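Local coordinates for acetate CoA-transferase subunit beta (PDB 5DBN), which catalyses the transfer of coenzyme A from acetyl-CoA to acetoacetate and other short-chain fatty acids, through a covalent enzyme-CoA intermediate, at residues B[106-112]-B[158-164]. Coordinates in Å, arbitrary orientation, origin at the centre of the assembly. Residues are numbered along the deposited sequence.
Sequences EANLANW and LTAQHAV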
ATOM      1  N   GLU B 106       8.456 -26.637 -19.989  1.00 35.33           N
ATOM      2  CA  GLU B 106       9.127 -25.822 -18.981  1.00 36.68           C
ATOM      3  C   GLU B 106       8.119 -25.045 -18.137  1.00 34.04           C
ATOM      4  O   GLU B 106       8.488 -24.122 -17.410  1.00 34.19           O
ATOM      5  CB  GLU B 106      10.115 -24.859 -19.644  1.00 40.59           C
ATOM      6  CG  GLU B 106      11.216 -25.556 -20.428  1.00 44.96           C
ATOM      7  CD  GLU B 106      12.112 -26.410 -19.545  1.00 48.51           C
ATOM      8  OE1 GLU B 106      12.370 -26.009 -18.391  1.00 49.14           O
ATOM      9  OE2 GLU B 106      12.553 -27.487 -20.004  1.00 50.75           O
ATOM     10  N   ALA B 107       6.850 -25.425 -18.250  1.00 32.30           N
ATOM     11  CA  ALA B 107       5.763 -24.820 -17.483  1.00 31.17           C
ATOM     12  C   ALA B 107       5.574 -23.334 -17.791  1.00 30.01           C
ATOM     13  O   ALA B 107       4.944 -22.613 -17.016  1.00 29.14           O
ATOM     14  CB  ALA B 107       6.001 -25.020 -15.984  1.00 31.17           C
ATOM     15  N   ASN B 108       6.092 -22.881 -18.929  1.00 30.47           N
ATOM     16  CA  ASN B 108       5.862 -21.508 -19.364  1.00 31.11           C
ATOM     17  C   ASN B 108       4.425 -21.352 -19.852  1.00 30.98           C
ATOM     18  O   ASN B 108       3.794 -22.330 -20.252  1.00 31.30           O
ATOM     19  CB  ASN B 108       6.839 -21.108 -20.470  1.00 32.80           C
ATOM     20  CG  ASN B 108       8.289 -21.281 -20.062  1.00 34.82           C
ATOM     21  OD1 ASN B 108       8.651 -21.067 -18.906  1.00 35.06           O
ATOM     22  ND2 ASN B 108       9.130 -21.670 -21.014  1.00 36.75           N
ATOM     23  N   LEU B 109       3.912 -20.125 -19.806  1.00 30.29           N
ATOM     24  CA  LEU B 109       2.538 -19.847 -20.215  1.00 29.13           C
ATOM     25  C   LEU B 109       2.465 -18.655 -21.157  1.00 28.85           C
ATOM     26  O   LEU B 109       3.173 -17.664 -20.983  1.00 28.81           O
ATOM     27  CB  LEU B 109       1.655 -19.583 -18.994  1.00 28.35           C
ATOM     28  CG  LEU B 109       0.193 -19.219 -19.278  1.00 28.60           C
ATOM     29  CD1 LEU B 109      -0.552 -20.390 -19.906  1.00 29.49           C
ATOM     30  CD2 LEU B 109      -0.500 -18.746 -18.016  1.00 27.65           C
ATOM     31  N   ALA B 110       1.600 -18.772 -22.158  1.00 28.91           N
ATOM     32  CA  ALA B 110       1.253 -17.665 -23.037  1.00 29.16           C
ATOM     33  C   ALA B 110      -0.264 -17.632 -23.190  1.00 29.52           C
ATOM     34  O   ALA B 110      -0.861 -18.609 -23.647  1.00 30.37           O
ATOM     35  CB  ALA B 110       1.932 -17.814 -24.387  1.00 29.93           C
ATOM     36  N   ASN B 111      -0.893 -16.529 -22.791  1.00 28.79           N
ATOM     37  CA  ASN B 111      -2.352 -16.443 -22.843  1.00 28.83           C
ATOM     38  C   ASN B 111      -2.881 -15.012 -22.845  1.00 29.77           C
ATOM     39  O   ASN B 111      -4.001 -14.765 -22.395  1.00 30.07           O
ATOM     40  CB  ASN B 111      -2.967 -17.214 -21.667  1.00 27.42           C
ATOM     41  CG  ASN B 111      -2.902 -16.451 -20.349  1.00 25.38           C
ATOM     42  OD1 ASN B 111      -2.021 -15.622 -20.132  1.00 25.30           O
ATOM     43  ND2 ASN B 111      -3.841 -16.742 -19.460  1.00 25.66           N
ATOM     44  N   TRP B 112      -2.086 -14.076 -23.358  1.00 30.91           N
ATOM     45  CA  TRP B 112      -2.504 -12.677 -23.411  1.00 32.31           C
ATOM     46  C   TRP B 112      -2.313 -12.036 -24.782  1.00 34.17           C
ATOM     47  O   TRP B 112      -2.782 -10.924 -25.012  1.00 35.19           O
ATOM     48  CB  TRP B 112      -1.756 -11.860 -22.353  1.00 32.49           C
ATOM     49  CG  TRP B 112      -0.307 -11.607 -22.648  1.00 33.27           C
ATOM     50  CD1 TRP B 112       0.734 -12.460 -22.430  1.00 33.27           C
ATOM     51  CD2 TRP B 112       0.263 -10.413 -23.198  1.00 33.52           C
ATOM     52  NE1 TRP B 112       1.916 -11.873 -22.812  1.00 33.65           N
ATOM     53  CE2 TRP B 112       1.654 -10.615 -23.287  1.00 33.46           C
ATOM     54  CE3 TRP B 112      -0.269  -9.192 -23.625  1.00 33.75           C
ATOM     55  CZ2 TRP B 112       2.520  -9.646 -23.788  1.00 33.52           C
ATOM     56  CZ3 TRP B 112       0.594  -8.231 -24.121  1.00 34.19           C
ATOM     57  CH2 TRP B 112       1.972  -8.463 -24.198  1.00 33.91           C
ATOM     58  N   LEU B 158       5.204 -14.877 -23.881  1.00 27.78           N
ATOM     59  CA  LEU B 158       4.886 -15.486 -22.598  1.00 26.44           C
ATOM     60  C   LEU B 158       4.091 -14.555 -21.691  1.00 25.66           C
ATOM     61  O   LEU B 158       4.282 -13.340 -21.701  1.00 26.79           O
ATOM     62  CB  LEU B 158       6.165 -15.910 -21.874  1.00 26.61           C
ATOM     63  CG  LEU B 158       7.063 -16.935 -22.562  1.00 28.17           C
ATOM     64  CD1 LEU B 158       8.251 -17.265 -21.675  1.00 28.32           C
ATOM     65  CD2 LEU B 158       6.291 -18.194 -22.902  1.00 28.19           C
ATOM     66  N   THR B 159       3.183 -15.146 -20.924  1.00 23.58           N
ATOM     67  CA  THR B 159       2.541 -14.463 -19.814  1.00 22.29           C
ATOM     68  C   THR B 159       3.482 -14.532 -18.617  1.00 22.74           C
ATOM     69  O   THR B 159       3.612 -13.581 -17.846  1.00 22.96           O
ATOM     70  CB  THR B 159       1.186 -15.100 -19.461  1.00 21.13           C
ATOM     71  OG1 THR B 159       0.326 -15.057 -20.604  1.00 22.29           O
ATOM     72  CG2 THR B 159       0.526 -14.375 -18.299  1.00 20.43           C
ATOM     73  N   ALA B 160       4.134 -15.681 -18.476  1.00 23.45           N
ATOM     74  CA  ALA B 160       5.116 -15.900 -17.425  1.00 25.03           C
ATOM     75  C   ALA B 160       5.944 -17.134 -17.748  1.00 27.44           C
ATOM     76  O   ALA B 160       5.595 -17.902 -18.643  1.00 28.49           O
ATOM     77  CB  ALA B 160       4.435 -16.056 -16.082  1.00 23.80           C
ATOM     78  N   GLN B 161       7.038 -17.317 -17.017  1.00 29.01           N
ATOM     79  CA  GLN B 161       7.893 -18.482 -17.196  1.00 30.58           C
ATOM     80  C   GLN B 161       7.855 -19.368 -15.955  1.00 30.48           C
ATOM     81  O   GLN B 161       7.871 -18.871 -14.827  1.00 30.16           O
ATOM     82  CB  GLN B 161       9.332 -18.055 -17.498  1.00 33.34           C
ATOM     83  CG  GLN B 161       9.975 -17.204 -16.418  1.00 35.32           C
ATOM     84  CD  GLN B 161      11.411 -16.842 -16.743  1.00 38.40           C
ATOM     85  OE1 GLN B 161      11.886 -17.082 -17.853  1.00 40.08           O
ATOM     86  NE2 GLN B 161      12.112 -16.267 -15.772  1.00 39.35           N
ATOM     87  N   HIS B 162       7.790 -20.678 -16.178  1.00 31.09           N
ATOM     88  CA  HIS B 162       7.848 -21.669 -15.104  1.00 31.83           C
ATOM     89  C   HIS B 162       6.790 -21.448 -14.023  1.00 30.07           C
ATOM     90  O   HIS B 162       7.085 -21.563 -12.834  1.00 30.62           O
ATOM     91  CB  HIS B 162       9.238 -21.652 -14.462  1.00 34.17           C
ATOM     92  CG  HIS B 162      10.358 -21.549 -15.451  1.00 36.68           C
ATOM     93  ND1 HIS B 162      10.632 -22.536 -16.374  1.00 37.36           N
ATOM     94  CD2 HIS B 162      11.283 -20.581 -15.651  1.00 37.92           C
ATOM     95  CE1 HIS B 162      11.671 -22.175 -17.106  1.00 38.52           C
ATOM     96  NE2 HIS B 162      12.086 -20.994 -16.687  1.00 38.83           N
ATOM     97  N   ALA B 163       5.563 -21.148 -14.441  1.00 28.43           N
ATOM     98  CA  ALA B 163       4.508 -20.743 -13.511  1.00 27.32           C
ATOM     99  C   ALA B 163       3.365 -21.756 -13.392  1.00 26.58           C
ATOM    100  O   ALA B 163       2.660 -21.779 -12.383  1.00 27.59           O
ATOM    101  CB  ALA B 163       3.955 -19.392 -13.931  1.00 27.32           C
ATOM    102  N   VAL B 164       3.172 -22.582 -14.418  1.00 24.59           N
ATOM    103  CA  VAL B 164       2.035 -23.505 -14.452  1.00 23.17           C
ATOM    104  C   VAL B 164       2.251 -24.736 -13.571  1.00 23.29           C
ATOM    105  O   VAL B 164       3.299 -25.381 -13.633  1.00 24.02           O
ATOM    106  CB  VAL B 164       1.738 -23.970 -15.896  1.00 22.85           C
ATOM    107  CG1 VAL B 164       0.525 -24.891 -15.930  1.00 22.91           C
ATOM    108  CG2 VAL B 164       1.514 -22.773 -16.805  1.00 22.10           C
TER
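T159, L109 and L158 have the most surface covered where the loop 158-164 runs antiparallel along 106-112. L109 N donates to A160 O (3.0 Å), while L109 O takes a very close bond from T159 N (2.5 Å) and a weak one from A160 N (3.3 Å). Two consecutive residues thus face one. Next to this, T159 OG1 donates to N111 OD1 at only 2.5 Å, and the edge of the W112 indole faces T159 OG1 and L158 O, its NE1 donating to L158 O (3.0 Å). The L158 side chain turns back so that CD2 lies 3.8 Å from N108 CB, while the L109 side chain meets V164 (CB to CG2, 3.9 Å) and packs with it against I137 of the central sheet. Toward V164, side chains bond backbone, N108 OD1 accepting from H162 N (2.9 Å) and H162 ND1 donating to E106 O (2.9 Å), and backbone amides A163 N (3.0 Å) and V164 N (3.1 Å) both reach A107 O. A110 bonds L101 and Q102 through its backbone, placing 109-110 at the edge of the three-stranded sheet with 102-104 and 150-151; the loop pairs along that edge at L109. The N111 side chain lies about 10 Å from that of E46, the predicted active-site residue. The doubled pairing opposite L109 is a classic beta bulge.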